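Local coordinates for dihydrolipoyl dehydrogenase (Elizabethkingia anophelis NUHP1, PDB 6UZI), which probably catalyses the NAD(+)-dependent reoxidation of dihydrolipoyl groups carried on lysines of partner proteins, using one bound FAD per subunit, at residues I422-A427 / P454-A459; F387-R390 / R394-A397; Y360-V365 / S398-G403; Y352-G357 / A436-A441. One frame throughout, in Å; residues are numbered along the deposited sequence.

All four contacts lie in the C-terminal dimerisation domain, and each comes within reach of the second subunit. Contacts 1, 2 and 3 form one cluster, with centres 8 to 10 Å apart, around the five-stranded antiparallel sheet; contact 1 sits on strand 416-423, next to strand 364-369 of contact 3, and contact 2 on strand 382-388, outermost in the sheet within this chain. Contact 4 stands apart, its centre about 18 Å from that of contact 1, and shares helix 426-438 with it. Along the chain, contact 4 opens first, then contact 3, with contact 2 lying wholly between the two segments of contact 3. Contact 1 opens after contacts 2 and 3 have closed, and its segments alternate with those of contact 4.

Contact 1: residues I422-A427 / P454-A459; sequences IGARAA and PTYTEA. With ZN (zinc ion), chain F.
Tyr456 reaches across to Ala424 and Arg425, and its side chain can be followed outward atom by atom. CB and CG start beside the backbone, each 4.0 Å from Ala424 O. Further out, ring atom CD1 has Arg425 CD at 3.6 Å, close to the ring plane, and CE1 has Arg425 NE at 3.8 Å. The arginine chain, extended from CG to NE, thus runs past this edge at about a right angle, with its guanidinium plane 58° from the ring. Over one face Ala424 CB makes a CH-pi contact, 3.8 Å from the ring centroid and 12° off the normal. This alanine belongs to the type II turn Gly423-Ala426, by which strand 416-423 of the dimerisation domain passes into helix 426-438, with Arg425 at the N-cap position. At the tip, Tyr456 OH hydrogen-bonds Ser398 OG, while the arginine's NH1 makes a salt bridge to Asp428 of the second subunit. Two residues beyond the tyrosine, Glu458 OE2 binds the zinc ion at 2.2 Å; His453 of the same chain and Glu333 of the second subunit complete the ligands seen, which places the metal at the dimer interface.

Contact 2: residues F387-R390 / R394-A397; sequences FPMR and RSRA
Met389 and Arg390 bend out of strand 382-388 into a 3-10 turn, and the chain then runs on as helix 393-398 in much the same direction as the end of the strand, with Arg390 CA 6.0 Å from Ser395 CA. The result is a tight strand-to-helix connection at the outermost strand, within this chain, of the antiparallel sheet of the dimerisation domain. One side-chain bond spans it: Ser395 OG donates to Met389 O at 2.9 Å. The serine hydroxyl sits anti to its own carbonyl carbon (chi1 -49°) and meets the acceptor from above the carbonyl plane, 35° out of it, with a C=O...donor angle of 139°. Met389 itself is buried and curls, its chain bent at chi2 and chi3, which carries CE round to 4.2 Å from Ser395 OG; CE also comes up to the rim of the Tyr456 ring near CD2, and SD lies against Ala459 CB. The CB of Arg390 points away from the helix, and it is the carbonyl that meets Arg396. Arg396 sends out a chain extended from CG to NE, and its CG passes 4.1 Å from Arg390 O. Beyond the turn, Arg394 forms a salt bridge with Asp63 of the second subunit, and Arg396 packs on Gln102 of that subunit. The guanidinium of Arg396 lies flat beneath Arg390 O: the oxygen stands over the group's centre, with CZ its nearest atom at 3.9 Å.

Contact 3: residues Y360-V365 / S398-G403; sequences YTWPEV and SMDTDG. With FAD (flavin-adenine dinucleotide), chain E; EDO (1,2-ethanediol), chain J.
With its CG anti to the backbone N (chi1 -166°), Trp362 swings the indole across to Asp400, whose CB points at the tryptophan segment and whose chi1 of -62° sets the carboxylate across the NE1 edge. The two side chains cross at about a right angle, ring and carboxylate planes nearly perpendicular. Trp362 NE1 donates to Asp400 OD1 at 3.2 Å in a fairly straight bond of 166°. The oxygen lies in the indole plane, yet it is met from above the carboxylate plane. Within the loop after helix 393-398, Ser398 OG accepts from Asp400 N at 3.1 Å, an ST turn. This loop faces the cis Trp362-Pro363 bend leading into strand 364-369 of the dimerisation domain's antiparallel sheet; Thr361 OG1 donates to Pro363 O at 3.0 Å across the bend. Pro363 CG packs on Asp402 CB at 4.0 Å, while the aspartate's carboxylate turns to Thr232 and Lys235 of helix 223-236. At the start of the same segment, Tyr360 belongs to the FAD pocket, its ring beside the flavin O4 and making a cation-pi contact with Lys59. The hydroxyl of Tyr360 bonds to Pro454 O of the second subunit.

Contact 4: residues Y352-G357 / A436-A441; sequences YNLIPG and AMEFRA
Apolar contact comes first, and Leu354 carries nearly all of it, pushing its forked end between two residues of the last turn of helix 426-438. CG is anti to the leucine's carbonyl carbon (chi1 -61°), which directs the two methyls at the helix. CD2 settles on Met437, 3.6 Å from its CB and 3.7 Å from its CE; the methionine can touch at both ends because its chain bends at chi3 (50°) and folds CE back. The other methyl, CD1, lies 3.6 Å from Glu438 CA, and the bent glutamate chain brings the carboxylate round until Glu438 OE1 is 3.4 Å from Leu354 CD1.

Polar contact between the segments is indirect. A water lies 3.1 Å from Leu354 O and 3.4 Å from Glu438 OE1, the latter bond weak, and more acceptors lie within its reach than it has protons to give, so the bridge may not be made to both at once. Nearby, Pro356 O accepts from His330 NE2, and Arg440 forms a salt bridge with Glu415.

Packing against the second subunit lies close by: Glu438 rests on its Ile449, Phe439 on its Asp445 and Pro356 on its Ser450. Leu354 joins the loop before strand 357-359 to the C-terminal end of helix 426-438, where these neighbouring residues meet the other chain.

Backbone bonds finish that helix. Ala441 N reaches Ala436 O at 3.0 Å and Arg440 N reaches Met437 O at 3.0 Å, with Arg440 at positive phi as the C-prime residue: a Schellman motif closing helix 426-438 of the dimerisation domain.

Contact 1: residues I422-A427 / P454-A459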
# COMPACT_ATOMS: atom_id res chain seq x y z
N ILE A 422 -1.65 2.03 -12.13
CA ILE A 422 -0.62 3.05 -11.99
C ILE A 422 -1.17 4.09 -11.02
O ILE A 422 -2.27 4.61 -11.23
CB ILE A 422 -0.22 3.68 -13.34
CG1 ILE A 422 0.83 4.77 -13.13
CG2 ILE A 422 -1.43 4.22 -14.10
CD1 ILE A 422 1.44 5.23 -14.41
N GLY A 423 -0.45 4.33 -9.94
CA GLY A 423 -0.94 5.21 -8.90
C GLY A 423 -0.12 5.04 -7.65
O GLY A 423 0.80 4.23 -7.59
N ALA A 424 -0.49 5.83 -6.64
CA ALA A 424 0.21 5.77 -5.36
C ALA A 424 0.07 4.38 -4.75
O ALA A 424 -1.01 3.79 -4.76
CB ALA A 424 -0.33 6.82 -4.39
N ARG A 425 1.19 3.86 -4.23
CA ARG A 425 1.24 2.58 -3.51
C ARG A 425 0.81 1.39 -4.37
O ARG A 425 0.40 0.36 -3.83
CB ARG A 425 0.41 2.63 -2.23
CG ARG A 425 0.78 3.74 -1.28
CD ARG A 425 -0.06 3.66 -0.02
NE ARG A 425 0.40 4.63 0.98
CZ ARG A 425 0.05 4.60 2.26
NH1 ARG A 425 -0.74 3.64 2.70
NH2 ARG A 425 0.53 5.52 3.09
N ALA A 426 0.88 1.50 -5.69
CA ALA A 426 0.47 0.39 -6.54
C ALA A 426 1.31 -0.85 -6.30
O ALA A 426 0.84 -1.97 -6.50
CB ALA A 426 0.52 0.79 -8.01
N ALA A 427 2.57 -0.67 -5.89
CA ALA A 427 3.43 -1.82 -5.66
C ALA A 427 2.86 -2.74 -4.59
O ALA A 427 3.12 -3.95 -4.61
CB ALA A 427 4.84 -1.36 -5.28
N PRO A 454 -10.67 6.39 3.95
CA PRO A 454 -10.16 6.57 2.59
C PRO A 454 -8.83 5.87 2.32
O PRO A 454 -7.88 6.07 3.07
CB PRO A 454 -10.00 8.08 2.50
CG PRO A 454 -9.62 8.48 3.89
CD PRO A 454 -10.31 7.53 4.82
N THR A 455 -8.76 5.05 1.27
CA THR A 455 -7.53 4.38 0.87
C THR A 455 -7.41 4.42 -0.64
O THR A 455 -8.37 4.68 -1.35
CB THR A 455 -7.47 2.93 1.35
OG1 THR A 455 -8.60 2.22 0.81
CG2 THR A 455 -7.47 2.85 2.86
N TYR A 456 -6.20 4.13 -1.13
CA TYR A 456 -6.01 4.06 -2.57
C TYR A 456 -6.68 2.82 -3.16
O TYR A 456 -7.05 2.82 -4.34
CB TYR A 456 -4.52 4.08 -2.90
CG TYR A 456 -3.84 5.34 -2.45
CD1 TYR A 456 -2.92 5.32 -1.41
CD2 TYR A 456 -4.16 6.57 -3.03
CE1 TYR A 456 -2.31 6.48 -0.97
CE2 TYR A 456 -3.56 7.74 -2.60
CZ TYR A 456 -2.63 7.69 -1.57
OH TYR A 456 -2.03 8.85 -1.15
N THR A 457 -6.85 1.77 -2.35
CA THR A 457 -7.47 0.54 -2.84
C THR A 457 -8.94 0.72 -3.20
O THR A 457 -9.49 -0.11 -3.92
CB THR A 457 -7.33 -0.59 -1.81
OG1 THR A 457 -7.89 -0.17 -0.56
CG2 THR A 457 -5.87 -0.95 -1.61
N GLU A 458 -9.58 1.80 -2.73
CA GLU A 458 -10.97 2.05 -3.13
C GLU A 458 -11.07 2.22 -4.64
O GLU A 458 -12.13 1.96 -5.22
CB GLU A 458 -11.53 3.28 -2.43
CG GLU A 458 -11.58 3.19 -0.92
CD GLU A 458 -12.45 4.26 -0.30
OE1 GLU A 458 -11.93 5.36 -0.02
OE2 GLU A 458 -13.65 3.99 -0.08
N ALA A 459 -9.98 2.64 -5.29
CA ALA A 459 -9.98 2.72 -6.74
C ALA A 459 -10.14 1.35 -7.37
O ALA A 459 -10.77 1.21 -8.42
CB ALA A 459 -8.70 3.38 -7.24
ZN ZN F . -15.23 5.48 -0.26

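Contact 2: residues F387-R390 / R394-A397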
# COMPACT_ATOMS: atom_id res chain seq x y z
N PHE A 387 -11.11 3.26 -13.20
CA PHE A 387 -11.38 4.37 -12.29
C PHE A 387 -10.13 5.21 -12.08
O PHE A 387 -9.04 4.67 -11.88
CB PHE A 387 -11.89 3.86 -10.94
CG PHE A 387 -12.32 4.94 -10.00
CD1 PHE A 387 -13.60 5.49 -10.10
CD2 PHE A 387 -11.47 5.41 -9.02
CE1 PHE A 387 -14.01 6.49 -9.24
CE2 PHE A 387 -11.88 6.41 -8.16
CZ PHE A 387 -13.15 6.95 -8.27
N PRO A 388 -10.26 6.54 -12.12
CA PRO A 388 -9.07 7.40 -12.01
C PRO A 388 -8.64 7.66 -10.57
O PRO A 388 -9.47 7.83 -9.66
CB PRO A 388 -9.52 8.69 -12.69
CG PRO A 388 -11.00 8.74 -12.43
CD PRO A 388 -11.48 7.31 -12.44
N MET A 389 -7.32 7.74 -10.36
CA MET A 389 -6.78 7.94 -9.02
C MET A 389 -7.08 9.34 -8.48
O MET A 389 -7.20 9.52 -7.27
CB MET A 389 -5.27 7.71 -9.01
CG MET A 389 -4.83 6.29 -9.29
SD MET A 389 -5.37 5.14 -8.02
CE MET A 389 -4.41 5.69 -6.62
N ARG A 390 -7.18 10.33 -9.36
CA ARG A 390 -7.43 11.70 -8.93
C ARG A 390 -8.79 11.87 -8.28
O ARG A 390 -9.01 12.87 -7.58
CB ARG A 390 -7.26 12.66 -10.12
CG ARG A 390 -8.16 12.34 -11.30
CD ARG A 390 -7.83 13.19 -12.52
NE ARG A 390 -8.08 12.48 -13.77
CZ ARG A 390 -9.20 12.55 -14.48
NH1 ARG A 390 -10.21 13.30 -14.07
NH2 ARG A 390 -9.32 11.85 -15.61
N ARG A 394 -8.47 10.06 -0.75
CA ARG A 394 -7.13 9.84 -0.24
C ARG A 394 -6.08 10.54 -1.10
O ARG A 394 -5.14 11.15 -0.58
CB ARG A 394 -6.85 8.34 -0.14
CG ARG A 394 -5.58 8.00 0.61
CD ARG A 394 -5.70 8.41 2.06
NE ARG A 394 -4.44 8.31 2.79
CZ ARG A 394 -3.60 9.33 2.98
NH1 ARG A 394 -3.89 10.53 2.49
NH2 ARG A 394 -2.48 9.15 3.66
N SER A 395 -6.23 10.47 -2.43
CA SER A 395 -5.26 11.11 -3.32
C SER A 395 -5.30 12.62 -3.21
O SER A 395 -4.26 13.29 -3.27
CB SER A 395 -5.50 10.68 -4.77
OG SER A 395 -5.62 9.28 -4.87
N ARG A 396 -6.50 13.19 -3.07
CA ARG A 396 -6.60 14.64 -2.90
C ARG A 396 -5.89 15.09 -1.63
O ARG A 396 -5.27 16.16 -1.60
CB ARG A 396 -8.06 15.08 -2.87
CG ARG A 396 -8.73 15.19 -4.22
CD ARG A 396 -10.22 15.50 -4.05
NE ARG A 396 -10.93 15.60 -5.32
CZ ARG A 396 -11.86 14.74 -5.72
NH1 ARG A 396 -12.45 14.91 -6.90
NH2 ARG A 396 -12.21 13.72 -4.95
N ALA A 397 -5.95 14.28 -0.57
CA ALA A 397 -5.35 14.68 0.69
C ALA A 397 -3.83 14.62 0.64
O ALA A 397 -3.16 15.44 1.28
CB ALA A 397 -5.89 13.82 1.83

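Contact 3: residues Y360-V365 / S398-G403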
# COMPACT_ATOMS: atom_id res chain seq x y z
N TYR A 360 8.91 0.65 -9.98
CA TYR A 360 8.98 1.41 -8.74
C TYR A 360 9.18 2.90 -8.95
O TYR A 360 9.77 3.57 -8.10
CB TYR A 360 10.07 0.83 -7.84
CG TYR A 360 9.72 -0.54 -7.31
CD1 TYR A 360 9.18 -0.69 -6.03
CD2 TYR A 360 9.90 -1.68 -8.08
CE1 TYR A 360 8.86 -1.93 -5.54
CE2 TYR A 360 9.57 -2.92 -7.59
CZ TYR A 360 9.06 -3.05 -6.32
OH TYR A 360 8.73 -4.30 -5.84
N THR A 361 8.64 3.46 -10.03
CA THR A 361 8.58 4.91 -10.17
C THR A 361 7.52 5.47 -9.21
O THR A 361 6.92 4.75 -8.41
CB THR A 361 8.28 5.29 -11.61
OG1 THR A 361 7.10 4.61 -12.05
CG2 THR A 361 9.42 4.90 -12.50
N TRP A 362 7.29 6.78 -9.28
CA TRP A 362 6.22 7.42 -8.52
C TRP A 362 5.37 8.27 -9.46
O TRP A 362 5.85 9.33 -9.93
CB TRP A 362 6.76 8.26 -7.37
CG TRP A 362 5.68 8.64 -6.39
CD1 TRP A 362 5.14 9.88 -6.21
CD2 TRP A 362 5.00 7.77 -5.48
NE1 TRP A 362 4.18 9.84 -5.23
CE2 TRP A 362 4.06 8.56 -4.77
CE3 TRP A 362 5.09 6.41 -5.18
CZ2 TRP A 362 3.23 8.03 -3.79
CZ3 TRP A 362 4.25 5.88 -4.21
CH2 TRP A 362 3.33 6.69 -3.52
N PRO A 363 4.12 7.89 -9.73
CA PRO A 363 3.38 6.77 -9.13
C PRO A 363 3.95 5.40 -9.46
O PRO A 363 4.61 5.23 -10.48
CB PRO A 363 1.98 6.91 -9.73
CG PRO A 363 2.22 7.56 -11.04
CD PRO A 363 3.32 8.55 -10.78
N GLU A 364 3.71 4.43 -8.58
CA GLU A 364 4.13 3.06 -8.86
C GLU A 364 3.23 2.44 -9.92
O GLU A 364 2.07 2.83 -10.11
CB GLU A 364 4.09 2.24 -7.57
CG GLU A 364 5.24 2.53 -6.62
CD GLU A 364 4.96 2.09 -5.18
OE1 GLU A 364 3.85 1.57 -4.91
OE2 GLU A 364 5.85 2.27 -4.33
N VAL A 365 3.79 1.46 -10.63
CA VAL A 365 3.10 0.74 -11.69
C VAL A 365 3.14 -0.75 -11.35
O VAL A 365 4.19 -1.27 -10.97
CB VAL A 365 3.77 0.99 -13.06
CG1 VAL A 365 2.97 0.33 -14.18
CG2 VAL A 365 3.93 2.47 -13.31
N SER A 398 -3.27 13.66 -0.09
CA SER A 398 -1.83 13.48 -0.17
C SER A 398 -1.18 14.16 -1.36
O SER A 398 0.05 14.27 -1.39
CB SER A 398 -1.48 11.98 -0.22
OG SER A 398 -1.72 11.45 -1.52
N MET A 399 -1.96 14.61 -2.34
CA MET A 399 -1.53 15.18 -3.62
C MET A 399 -0.91 14.15 -4.55
O MET A 399 -0.36 14.53 -5.59
CB MET A 399 -0.58 16.37 -3.43
CG MET A 399 -1.15 17.48 -2.59
SD MET A 399 -0.26 19.04 -2.79
CE MET A 399 1.15 18.73 -1.76
N ASP A 400 -1.00 12.86 -4.23
CA ASP A 400 -0.54 11.80 -5.12
C ASP A 400 -1.73 11.33 -5.96
O ASP A 400 -2.34 10.30 -5.71
CB ASP A 400 0.10 10.67 -4.33
CG ASP A 400 1.34 11.12 -3.56
OD1 ASP A 400 2.12 11.94 -4.10
OD2 ASP A 400 1.54 10.69 -2.41
N THR A 401 -2.04 12.12 -6.99
CA THR A 401 -3.28 11.99 -7.73
C THR A 401 -3.13 11.38 -9.12
O THR A 401 -4.14 11.20 -9.81
CB THR A 401 -3.94 13.37 -7.87
OG1 THR A 401 -3.00 14.28 -8.46
CG2 THR A 401 -4.35 13.88 -6.51
N ASP A 402 -1.91 11.08 -9.56
CA ASP A 402 -1.74 10.54 -10.91
C ASP A 402 -2.13 9.07 -10.98
O ASP A 402 -1.90 8.31 -10.04
CB ASP A 402 -0.29 10.69 -11.38
CG ASP A 402 0.07 12.14 -11.68
OD1 ASP A 402 -0.79 13.03 -11.54
OD2 ASP A 402 1.24 12.38 -12.06
N GLY A 403 -2.75 8.70 -12.09
CA GLY A 403 -2.88 7.31 -12.45
C GLY A 403 -4.32 6.84 -12.56
O GLY A 403 -5.28 7.61 -12.46
PA FAD E . 20.85 -13.22 -9.32
O1A FAD E . 20.23 -12.30 -8.34
O2A FAD E . 21.01 -12.49 -10.66
O5B FAD E . 22.32 -13.58 -8.83
C5B FAD E . 22.75 -14.95 -8.94
C4B FAD E . 24.08 -15.07 -8.24
O4B FAD E . 24.82 -16.17 -8.81
C3B FAD E . 25.00 -13.85 -8.31
O3B FAD E . 25.19 -13.35 -6.99
C2B FAD E . 26.32 -14.40 -8.87
O2B FAD E . 27.46 -13.84 -8.23
C1B FAD E . 26.19 -15.89 -8.61
N9A FAD E . 26.94 -16.75 -9.51
C8A FAD E . 26.86 -16.78 -10.88
N7A FAD E . 27.61 -17.69 -11.44
C5A FAD E . 28.24 -18.31 -10.37
C6A FAD E . 29.16 -19.37 -10.29
N6A FAD E . 29.60 -20.06 -11.34
N1A FAD E . 29.59 -19.73 -9.06
C2A FAD E . 29.12 -19.08 -7.99
N3A FAD E . 28.25 -18.07 -7.94
C4A FAD E . 27.84 -17.73 -9.17
N1 FAD E . 13.55 -7.47 -9.78
C2 FAD E . 12.39 -7.31 -9.09
O2 FAD E . 11.63 -8.25 -8.91
N3 FAD E . 12.07 -6.07 -8.57
C4 FAD E . 12.83 -4.92 -8.68
O4 FAD E . 12.45 -3.87 -8.17
C4X FAD E . 14.06 -5.10 -9.41
N5 FAD E . 14.86 -4.08 -9.53
C5X FAD E . 16.06 -4.28 -10.18
C6 FAD E . 16.96 -3.22 -10.27
C7 FAD E . 18.21 -3.38 -10.86
C7M FAD E . 19.15 -2.21 -10.92
C8 FAD E . 18.58 -4.64 -11.37
C8M FAD E . 19.95 -4.86 -11.95
C9 FAD E . 17.68 -5.70 -11.30
C9A FAD E . 16.43 -5.53 -10.71
N10 FAD E . 15.53 -6.60 -10.57
C10 FAD E . 14.34 -6.42 -9.92
C1' FAD E . 15.86 -7.93 -11.09
C2' FAD E . 16.38 -8.86 -10.00
O2' FAD E . 17.68 -8.46 -9.57
C3' FAD E . 16.41 -10.32 -10.48
O3' FAD E . 15.20 -10.62 -11.16
C4' FAD E . 16.60 -11.31 -9.33
O4' FAD E . 17.76 -10.91 -8.59
C5' FAD E . 16.71 -12.74 -9.79
O5' FAD E . 17.88 -13.27 -9.13
P FAD E . 18.38 -14.81 -9.21
O1P FAD E . 18.31 -15.57 -7.94
O2P FAD E . 17.78 -15.60 -10.36
O3P FAD E . 19.90 -14.48 -9.59
C1 EDO J . 3.43 14.60 -6.32
O1 EDO J . 4.77 14.66 -6.85
C2 EDO J . 2.39 15.06 -7.35
O2 EDO J . 1.77 16.30 -6.96

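Contact 4: residues Y352-G357 / A436-A441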
# COMPACT_ATOMS: atom_id res chain seq x y z
N TYR A 352 2.24 -18.94 -13.44
CA TYR A 352 3.03 -17.82 -13.95
C TYR A 352 2.15 -16.66 -14.41
O TYR A 352 2.62 -15.52 -14.44
CB TYR A 352 3.92 -18.32 -15.09
CG TYR A 352 5.09 -19.17 -14.62
CD1 TYR A 352 6.29 -18.58 -14.21
CD2 TYR A 352 4.99 -20.55 -14.53
CE1 TYR A 352 7.36 -19.34 -13.77
CE2 TYR A 352 6.04 -21.33 -14.08
CZ TYR A 352 7.23 -20.72 -13.70
OH TYR A 352 8.28 -21.49 -13.26
N ASN A 353 0.87 -16.91 -14.71
CA ASN A 353 -0.03 -15.83 -15.05
C ASN A 353 -0.33 -14.93 -13.86
O ASN A 353 -0.74 -13.78 -14.05
CB ASN A 353 -1.33 -16.38 -15.63
CG ASN A 353 -2.15 -15.33 -16.35
OD1 ASN A 353 -1.61 -14.53 -17.12
ND2 ASN A 353 -3.46 -15.31 -16.10
N LEU A 354 -0.10 -15.41 -12.63
CA LEU A 354 -0.42 -14.68 -11.42
C LEU A 354 0.82 -14.18 -10.69
O LEU A 354 0.76 -13.93 -9.48
CB LEU A 354 -1.27 -15.53 -10.48
CG LEU A 354 -2.61 -15.96 -11.07
CD1 LEU A 354 -3.47 -16.62 -10.02
CD2 LEU A 354 -3.33 -14.76 -11.69
N ILE A 355 1.92 -14.01 -11.41
CA ILE A 355 3.13 -13.40 -10.86
C ILE A 355 3.09 -11.91 -11.22
O ILE A 355 3.13 -11.57 -12.41
CB ILE A 355 4.40 -14.05 -11.43
CG1 ILE A 355 4.45 -15.52 -11.02
CG2 ILE A 355 5.64 -13.31 -10.95
CD1 ILE A 355 5.60 -16.27 -11.62
N PRO A 356 3.01 -11.01 -10.25
CA PRO A 356 2.88 -9.59 -10.57
C PRO A 356 4.21 -8.98 -11.02
O PRO A 356 5.29 -9.46 -10.67
CB PRO A 356 2.42 -8.97 -9.25
CG PRO A 356 3.07 -9.86 -8.20
CD PRO A 356 3.03 -11.26 -8.79
N GLY A 357 4.10 -7.93 -11.82
CA GLY A 357 5.26 -7.15 -12.20
C GLY A 357 5.11 -5.71 -11.72
O GLY A 357 4.04 -5.12 -11.88
N ALA A 436 -7.06 -11.97 -5.42
CA ALA A 436 -8.37 -12.03 -6.06
C ALA A 436 -8.35 -13.00 -7.24
O ALA A 436 -9.24 -13.85 -7.37
CB ALA A 436 -8.79 -10.64 -6.51
N MET A 437 -7.34 -12.89 -8.10
CA MET A 437 -7.27 -13.77 -9.27
C MET A 437 -6.94 -15.20 -8.88
O MET A 437 -7.34 -16.14 -9.57
CB MET A 437 -6.27 -13.23 -10.29
CG MET A 437 -6.64 -11.85 -10.84
SD MET A 437 -5.76 -11.38 -12.34
CE MET A 437 -6.03 -12.84 -13.34
N GLU A 438 -6.19 -15.39 -7.79
CA GLU A 438 -5.91 -16.75 -7.34
C GLU A 438 -7.20 -17.48 -6.99
O GLU A 438 -7.35 -18.68 -7.28
CB GLU A 438 -4.96 -16.71 -6.14
CG GLU A 438 -4.38 -18.07 -5.78
CD GLU A 438 -3.35 -18.55 -6.78
OE1 GLU A 438 -2.38 -17.80 -7.04
OE2 GLU A 438 -3.51 -19.67 -7.31
N PHE A 439 -8.18 -16.77 -6.42
CA PHE A 439 -9.46 -17.39 -6.11
C PHE A 439 -10.48 -17.19 -7.23
O PHE A 439 -11.68 -17.40 -7.00
CB PHE A 439 -9.97 -16.87 -4.77
CG PHE A 439 -9.21 -17.43 -3.61
CD1 PHE A 439 -9.49 -18.71 -3.13
CD2 PHE A 439 -8.17 -16.72 -3.03
CE1 PHE A 439 -8.78 -19.25 -2.08
CE2 PHE A 439 -7.45 -17.26 -1.97
CZ PHE A 439 -7.76 -18.52 -1.50
N ARG A 440 -10.01 -16.83 -8.42
CA ARG A 440 -10.83 -16.71 -9.63
C ARG A 440 -12.03 -15.79 -9.40
O ARG A 440 -13.15 -16.06 -9.85
CB ARG A 440 -11.27 -18.09 -10.12
CG ARG A 440 -10.10 -18.96 -10.57
CD ARG A 440 -10.54 -20.15 -11.40
NE ARG A 440 -10.96 -19.76 -12.74
CZ ARG A 440 -11.84 -20.45 -13.47
NH1 ARG A 440 -12.38 -21.56 -12.97
NH2 ARG A 440 -12.18 -20.04 -14.67
N ALA A 441 -11.77 -14.68 -8.72
CA ALA A 441 -12.82 -13.75 -8.34
C ALA A 441 -13.37 -13.02 -9.55
O ALA A 441 -12.65 -12.74 -10.52
CB ALA A 441 -12.29 -12.74 -7.32
O HOH W 1 0.64 -16.32 -7.51